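CmeC (Campylobacter jejuni, PDB 4MT4) forms a trimeric outer membrane channel of the outer membrane factor family, which probably carries substrates out of the cell as the exit duct of an efflux pump. Local coordinates at the interface of chains A and B. Sequence-based numbering; all coordinates share one arbitrary frame. Chains: chain A/B, CmeC.

Three patches lie along one subunit boundary of the CmeC trimer. Contact 1 and contact 2 are neighbours, their C-alpha centres about 16 Å apart, and both set helix 339-405 of chain A against helix 201-236 of chain B; contact 1 adds A:Met409 from the loop after helix 339-405. Contact 3 lies far off, its C-alpha centre about 108 Å from that of contact 1 and about 93 Å from that of contact 2, where strand 322-335 of A pairs with strand 84-96 of B. The same two subunits are therefore joined by helix packing in the helical tunnel and by sheet hydrogen bonding in the membrane barrel.

Contact 1: the interface of chains A and B. Residues chain A 396, 399-400, 403, 409; chain B 201-203.
B:Tyr202, in the first turn of helix 201-236, is the knob of this patch, pushed against helix 339-405 of the neighbouring subunit near one end of the helical tunnel. Its CG stands anti to the backbone N (chi1 -173°), which sends the phenol out toward chain A. A:Arg403 crosses the ring obliquely and places NH1 of its guanidinium over one face, 3.9 Å from the ring centroid, in a cation-pi contact. NH1 sits toward the CG-CD2 side, and the guanidinium plane is tilted 32° from the ring. Bends at chi2 and chi3 turn the guanidinium over the ring. A:Ile399 works at the rim: its gamma-methyl CG2 touches B:Tyr202 CD1 at 3.6 Å, while CD1 of the isoleucine lies at the ring edge, in plane. On the other side of the ring plane, beyond the rim, A:Ile396 crosses at about a right angle with CG2 3.7 Å from B:Tyr202 CE1, so the ring sits between isoleucine and arginine. No hydrogen bond crosses the patch. B:Glu203 OE2 stops 4.4 Å from A:Arg403 NH1, too far for a salt bridge, though its charge may steady the guanidinium. At the far tip, the methyl CE of A:Met409 meets the phenol oxygen OH of B:Tyr202 end to end, at 3.9 Å.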
loop_
_atom_site.group_PDB
_atom_site.type_symbol
_atom_site.label_atom_id
_atom_site.label_comp_id
_atom_site.label_asym_id
_atom_site.label_seq_id
_atom_site.Cartn_x
_atom_site.Cartn_y
_atom_site.Cartn_z
ATOM N N ILE A 396 21.877 44.517 -3.139
ATOM C CA ILE A 396 23.152 44.186 -3.762
ATOM C C ILE A 396 23.027 44.226 -5.284
ATOM O O ILE A 396 23.914 44.730 -5.975
ATOM C CB ILE A 396 23.654 42.796 -3.318
ATOM C CG1 ILE A 396 23.970 42.795 -1.820
ATOM C CG2 ILE A 396 24.886 42.382 -4.113
ATOM C CD1 ILE A 396 24.267 41.419 -1.264
ATOM N N ILE A 399 22.732 47.964 -6.580
ATOM C CA ILE A 399 24.026 48.629 -6.639
ATOM C C ILE A 399 24.864 48.053 -7.780
ATOM O O ILE A 399 25.607 48.776 -8.446
ATOM C CB ILE A 399 24.796 48.497 -5.307
ATOM C CG1 ILE A 399 23.947 49.010 -4.144
ATOM C CG2 ILE A 399 26.113 49.257 -5.365
ATOM C CD1 ILE A 399 24.624 48.895 -2.791
ATOM N N ALA A 400 24.722 46.751 -8.010
ATOM C CA ALA A 400 25.458 46.067 -9.067
ATOM C C ALA A 400 25.047 46.567 -10.447
ATOM O O ALA A 400 25.881 46.699 -11.341
ATOM C CB ALA A 400 25.252 44.563 -8.967
ATOM N N ARG A 403 26.624 50.018 -11.051
ATOM C CA ARG A 403 28.047 49.902 -11.352
ATOM C C ARG A 403 28.308 49.268 -12.716
ATOM O O ARG A 403 29.242 49.662 -13.415
ATOM C CB ARG A 403 28.757 49.104 -10.256
ATOM C CG ARG A 403 29.443 49.977 -9.216
ATOM C CD ARG A 403 28.901 49.733 -7.818
ATOM N NE ARG A 403 29.721 48.790 -7.062
ATOM C CZ ARG A 403 30.095 48.975 -5.801
ATOM N NH1 ARG A 403 30.839 48.067 -5.185
ATOM N NH2 ARG A 403 29.725 50.071 -5.153
ATOM N N MET A 409 31.664 47.390 -13.353
ATOM C CA MET A 409 31.497 46.001 -12.943
ATOM C C MET A 409 31.393 45.104 -14.169
ATOM O O MET A 409 30.712 45.442 -15.137
ATOM C CB MET A 409 30.261 45.833 -12.052
ATOM C CG MET A 409 29.975 44.385 -11.669
ATOM S SD MET A 409 28.587 44.177 -10.538
ATOM C CE MET A 409 29.237 44.952 -9.058
ATOM N N GLU B 201 27.936 50.682 1.647
ATOM C CA GLU B 201 26.615 50.072 1.735
ATOM C C GLU B 201 26.598 48.714 1.041
ATOM O O GLU B 201 25.867 47.809 1.441
ATOM C CB GLU B 201 25.560 50.992 1.117
ATOM C CG GLU B 201 24.141 50.455 1.176
ATOM C CD GLU B 201 23.141 51.384 0.518
ATOM O OE1 GLU B 201 23.564 52.420 -0.035
ATOM O OE2 GLU B 201 21.932 51.075 0.553
ATOM N N TYR B 202 27.416 48.582 0.002
ATOM C CA TYR B 202 27.489 47.351 -0.774
ATOM C C TYR B 202 28.043 46.192 0.051
ATOM O O TYR B 202 27.489 45.094 0.043
ATOM C CB TYR B 202 28.348 47.566 -2.019
ATOM C CG TYR B 202 28.346 46.402 -2.987
ATOM C CD1 TYR B 202 27.279 46.197 -3.853
ATOM C CD2 TYR B 202 29.417 45.518 -3.046
ATOM C CE1 TYR B 202 27.273 45.142 -4.743
ATOM C CE2 TYR B 202 29.420 44.459 -3.935
ATOM C CZ TYR B 202 28.346 44.276 -4.781
ATOM O OH TYR B 202 28.343 43.223 -5.666
ATOM N N GLU B 203 29.134 46.446 0.768
ATOM C CA GLU B 203 29.774 45.416 1.582
ATOM C C GLU B 203 28.928 45.052 2.798
ATOM O O GLU B 203 28.875 43.891 3.201
ATOM C CB GLU B 203 31.164 45.871 2.031
ATOM C CG GLU B 203 32.193 45.943 0.910
ATOM C CD GLU B 203 32.055 47.191 0.058
ATOM O OE1 GLU B 203 31.675 48.248 0.604
ATOM O OE2 GLU B 203 32.325 47.111 -1.158
#

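Contact 2: the interface of chains A and B. Residues chain A 384-386, 388-389, 392-393; chain B 208-209, 212-213, 216.
Small side chains (A:Ala388, A:Ser389, A:Ser392, B:Ala209) line the meeting of two long helices, 339-405 of chain A and 201-236 of chain B, in the helical tunnel of the channel and probably allow their close approach. The apolar contacts carry the patch. B:Ala209 puts its methyl CB over one face of the A:Tyr393 ring, 3.8 Å from the centroid, a CH-pi contact displaced toward the CE2 rim. The same methyl leans on A:Ser392 CB at 3.6 Å, so it is wedged between ring and serine. Farther along, B:Glu212 lies on chain A through its carbons: CB rests against A:Ser389 CB at 3.7 Å, and the carboxylate carbon CD against A:Ala388 CB at 3.5 Å. Its bend at chi2 (-65°) lays the chain over the alanine methyl.

The polar bonds stay within each subunit. On chain A, the hydroxyl OG of A:Ser392, beside its own backbone N (chi1 -62°), donates to the carbonyl O of A:Ala388 at 2.9 Å, from above the carbonyl plane. On chain B, a long salt bridge of 3.4 Å joins B:Arg208 NH1 to B:Glu212 OE2, with that oxygen above one guanidinium face; it probably offsets the carboxylate charge. Between the chains, polar groups approach without bonding. The A:Asn385 and B:Glu212 side chains cross at about a right angle, their amide and carboxylate planes 38° apart, with A:Asn385 OD1 3.7 Å from B:Glu212 OE1.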
loop_
_atom_site.group_PDB
_atom_site.type_symbol
_atom_site.label_atom_id
_atom_site.label_comp_id
_atom_site.label_asym_id
_atom_site.label_seq_id
_atom_site.Cartn_x
_atom_site.Cartn_y
_atom_site.Cartn_z
ATOM N N ASP A 384 11.312 35.378 8.558
ATOM C CA ASP A 384 12.062 36.616 8.746
ATOM C C ASP A 384 13.434 36.539 8.081
ATOM O O ASP A 384 13.896 37.509 7.482
ATOM C CB ASP A 384 12.222 36.932 10.236
ATOM C CG ASP A 384 10.913 37.329 10.893
ATOM O OD1 ASP A 384 10.022 37.842 10.182
ATOM O OD2 ASP A 384 10.773 37.131 12.119
ATOM N N ASN A 385 14.079 35.381 8.193
ATOM C CA ASN A 385 15.401 35.181 7.608
ATOM C C ASN A 385 15.372 35.282 6.087
ATOM O O ASN A 385 16.199 35.968 5.487
ATOM C CB ASN A 385 15.972 33.824 8.021
ATOM C CG ASN A 385 16.142 33.694 9.522
ATOM O OD1 ASN A 385 16.335 34.684 10.226
ATOM N ND2 ASN A 385 16.071 32.464 10.018
ATOM N N ALA A 386 14.416 34.594 5.473
ATOM C CA ALA A 386 14.292 34.577 4.020
ATOM C C ALA A 386 13.849 35.935 3.481
ATOM O O ALA A 386 14.234 36.330 2.380
ATOM C CB ALA A 386 13.317 33.492 3.586
ATOM N N ALA A 388 14.523 38.959 4.912
ATOM C CA ALA A 388 15.650 39.875 5.035
ATOM C C ALA A 388 16.745 39.538 4.027
ATOM O O ALA A 388 17.424 40.429 3.515
ATOM C CB ALA A 388 16.200 39.845 6.452
ATOM N N SER A 389 16.909 38.248 3.745
ATOM C CA SER A 389 17.901 37.793 2.776
ATOM C C SER A 389 17.565 38.291 1.373
ATOM O O SER A 389 18.441 38.750 0.639
ATOM C CB SER A 389 17.997 36.266 2.786
ATOM O OG SER A 389 18.954 35.803 1.849
ATOM N N SER A 392 18.219 42.018 1.117
ATOM C CA SER A 392 19.648 42.295 1.048
ATOM C C SER A 392 20.200 42.005 -0.342
ATOM O O SER A 392 20.941 42.812 -0.899
ATOM C CB SER A 392 20.406 41.477 2.092
ATOM O OG SER A 392 19.999 41.828 3.402
ATOM N N TYR A 393 19.839 40.851 -0.896
ATOM C CA TYR A 393 20.297 40.466 -2.228
ATOM C C TYR A 393 19.701 41.369 -3.302
ATOM O O TYR A 393 20.291 41.549 -4.366
ATOM C CB TYR A 393 19.950 39.004 -2.524
ATOM C CG TYR A 393 20.940 38.011 -1.952
ATOM C CD1 TYR A 393 22.221 37.899 -2.479
ATOM C CD2 TYR A 393 20.592 37.182 -0.894
ATOM C CE1 TYR A 393 23.130 36.995 -1.963
ATOM C CE2 TYR A 393 21.494 36.274 -0.371
ATOM C CZ TYR A 393 22.763 36.185 -0.910
ATOM O OH TYR A 393 23.669 35.285 -0.398
ATOM N N ARG B 208 25.202 41.227 5.477
ATOM C CA ARG B 208 23.858 41.012 5.997
ATOM C C ARG B 208 23.159 39.871 5.262
ATOM O O ARG B 208 22.499 39.037 5.883
ATOM C CB ARG B 208 23.030 42.293 5.893
ATOM C CG ARG B 208 21.568 42.120 6.267
ATOM C CD ARG B 208 21.003 43.370 6.923
ATOM N NE ARG B 208 20.712 43.147 8.337
ATOM C CZ ARG B 208 19.544 42.714 8.800
ATOM N NH1 ARG B 208 18.548 42.460 7.961
ATOM N NH2 ARG B 208 19.368 42.535 10.101
ATOM N N ALA B 209 23.308 39.843 3.941
ATOM C CA ALA B 209 22.754 38.767 3.124
ATOM C C ALA B 209 23.341 37.429 3.548
ATOM O O ALA B 209 22.642 36.419 3.606
ATOM C CB ALA B 209 23.021 39.022 1.648
ATOM N N GLU B 212 21.749 36.403 7.020
ATOM C CA GLU B 212 20.395 35.874 6.905
ATOM C C GLU B 212 20.370 34.519 6.208
ATOM O O GLU B 212 19.570 33.649 6.560
ATOM C CB GLU B 212 19.495 36.859 6.155
ATOM C CG GLU B 212 19.463 38.263 6.749
ATOM C CD GLU B 212 18.858 38.309 8.143
ATOM O OE1 GLU B 212 18.104 37.382 8.511
ATOM O OE2 GLU B 212 19.133 39.285 8.873
ATOM N N SER B 213 21.242 34.343 5.220
ATOM C CA SER B 213 21.340 33.075 4.504
ATOM C C SER B 213 21.771 31.958 5.447
ATOM O O SER B 213 21.220 30.860 5.417
ATOM C CB SER B 213 22.321 33.185 3.337
ATOM O OG SER B 213 22.453 31.948 2.657
ATOM N N LEU B 216 19.007 31.102 7.831
ATOM C CA LEU B 216 18.005 30.315 7.125
ATOM C C LEU B 216 18.448 28.861 6.996
ATOM O O LEU B 216 17.669 27.939 7.234
ATOM C CB LEU B 216 17.738 30.910 5.741
ATOM C CG LEU B 216 16.718 30.183 4.864
ATOM C CD1 LEU B 216 15.373 30.094 5.566
ATOM C CD2 LEU B 216 16.583 30.876 3.518
#

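Contact 3: the interface of chains A and B. Residues chain A 324-327; chain B 91-95.
The indole of A:Trp324 is the apolar centre of this seam in the outer membrane factor beta-barrel, with B:Lys95 laid across one face. CB of the lysine stands 3.6 Å from the centroid of the five-membered ring, a CH-pi contact that also reaches the six-membered ring. With CG anti to the backbone N, the lysine chain bends at chi3 (84°) and follows the pyrrole side, CD and CE both passing close to A:Trp324 NE1. CG of the tryptophan sits between the backbone N and the carbonyl carbon, the crowded position (chi1 53°), and its benzo end lies toward B:Arg93, whose CG is 4.1 Å from A:Trp324 CZ3. On the opposite face of the sheet, CB of A:Asn325 meets CB of B:Ala94 at 3.7 Å.

Strands 322-335 of A and 84-96 of B run antiparallel, closing the barrel wall between subunits. B:Lys95 N donates to A:Trp324 O at 2.8 Å, in the carbonyl plane. A:Ile326 and B:Arg93 pair reciprocally: A:Ile326 N gives to B:Arg93 O at 3.0 Å, and the arginine N returns the bond to the isoleucine O, both nearly along the C=O axis. At the rim, water 1 lies in the indole plane, 3.2 Å from A:Trp324 NE1, and links it to the side-chain amine nitrogen NZ of B:Lys95.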
loop_
_atom_site.group_PDB
_atom_site.type_symbol
_atom_site.label_atom_id
_atom_site.label_comp_id
_atom_site.label_asym_id
_atom_site.label_seq_id
_atom_site.Cartn_x
_atom_site.Cartn_y
_atom_site.Cartn_z
ATOM N N TRP A 324 -49.128 -29.074 13.541
ATOM C CA TRP A 324 -48.139 -28.175 14.118
ATOM C C TRP A 324 -47.149 -28.937 14.986
ATOM O O TRP A 324 -47.400 -30.075 15.379
ATOM C CB TRP A 324 -48.808 -27.064 14.940
ATOM C CG TRP A 324 -49.772 -27.541 15.991
ATOM C CD1 TRP A 324 -51.133 -27.525 15.915
ATOM C CD2 TRP A 324 -49.451 -28.087 17.279
ATOM N NE1 TRP A 324 -51.680 -28.032 17.066
ATOM C CE2 TRP A 324 -50.669 -28.385 17.921
ATOM C CE3 TRP A 324 -48.253 -28.357 17.951
ATOM C CZ2 TRP A 324 -50.726 -28.939 19.198
ATOM C CZ3 TRP A 324 -48.312 -28.909 19.217
ATOM C CH2 TRP A 324 -49.539 -29.194 19.828
ATOM N N ASN A 325 -46.021 -28.298 15.278
ATOM C CA ASN A 325 -45.062 -28.828 16.237
ATOM C C ASN A 325 -44.191 -27.726 16.831
ATOM O O ASN A 325 -44.037 -26.655 16.248
ATOM C CB ASN A 325 -44.181 -29.903 15.594
ATOM C CG ASN A 325 -43.295 -29.356 14.493
ATOM O OD1 ASN A 325 -43.643 -29.418 13.315
ATOM N ND2 ASN A 325 -42.137 -28.824 14.871
ATOM N N ILE A 326 -43.630 -27.995 18.003
ATOM C CA ILE A 326 -42.733 -27.060 18.662
ATOM C C ILE A 326 -41.622 -27.863 19.325
ATOM O O ILE A 326 -41.865 -28.944 19.857
ATOM C CB ILE A 326 -43.479 -26.179 19.697
ATOM C CG1 ILE A 326 -42.544 -25.126 20.294
ATOM C CG2 ILE A 326 -44.113 -27.031 20.791
ATOM C CD1 ILE A 326 -43.228 -24.175 21.249
ATOM N N GLY A 327 -40.396 -27.354 19.262
ATOM C CA GLY A 327 -39.260 -28.089 19.784
ATOM C C GLY A 327 -38.124 -27.232 20.303
ATOM O O GLY A 327 -37.904 -26.111 19.838
ATOM N N GLY B 91 -36.550 -31.824 23.186
ATOM C CA GLY B 91 -37.929 -32.138 23.504
ATOM C C GLY B 91 -38.848 -31.477 22.498
ATOM O O GLY B 91 -38.665 -30.311 22.157
ATOM N N SER B 92 -39.833 -32.224 22.013
ATOM C CA SER B 92 -40.747 -31.701 21.008
ATOM C C SER B 92 -42.137 -32.316 21.112
ATOM O O SER B 92 -42.291 -33.481 21.474
ATOM C CB SER B 92 -40.182 -31.933 19.605
ATOM O OG SER B 92 -39.972 -33.312 19.359
ATOM N N ARG B 93 -43.147 -31.515 20.795
ATOM C CA ARG B 93 -44.528 -31.974 20.767
ATOM C C ARG B 93 -45.116 -31.687 19.393
ATOM O O ARG B 93 -44.821 -30.653 18.799
ATOM C CB ARG B 93 -45.349 -31.292 21.862
ATOM C CG ARG B 93 -46.827 -31.641 21.845
ATOM C CD ARG B 93 -47.482 -31.318 23.175
ATOM N NE ARG B 93 -48.903 -31.652 23.184
ATOM C CZ ARG B 93 -49.384 -32.869 23.418
ATOM N NH1 ARG B 93 -48.557 -33.878 23.657
ATOM N NH2 ARG B 93 -50.693 -33.078 23.407
ATOM N N ALA B 94 -45.936 -32.599 18.884
ATOM C CA ALA B 94 -46.480 -32.445 17.539
ATOM C C ALA B 94 -47.916 -32.937 17.418
ATOM O O ALA B 94 -48.273 -33.994 17.939
ATOM C CB ALA B 94 -45.600 -33.172 16.534
ATOM N N LYS B 95 -48.737 -32.155 16.726
ATOM C CA LYS B 95 -50.063 -32.602 16.330
ATOM C C LYS B 95 -49.991 -33.155 14.916
ATOM O O LYS B 95 -50.031 -32.404 13.942
ATOM C CB LYS B 95 -51.086 -31.468 16.405
ATOM C CG LYS B 95 -52.483 -31.885 15.965
ATOM C CD LYS B 95 -53.492 -30.749 16.061
ATOM C CE LYS B 95 -53.456 -29.852 14.835
ATOM N NZ LYS B 95 -54.494 -28.784 14.913
HETATM O O HOH W 1 -54.836 -27.805 17.145
#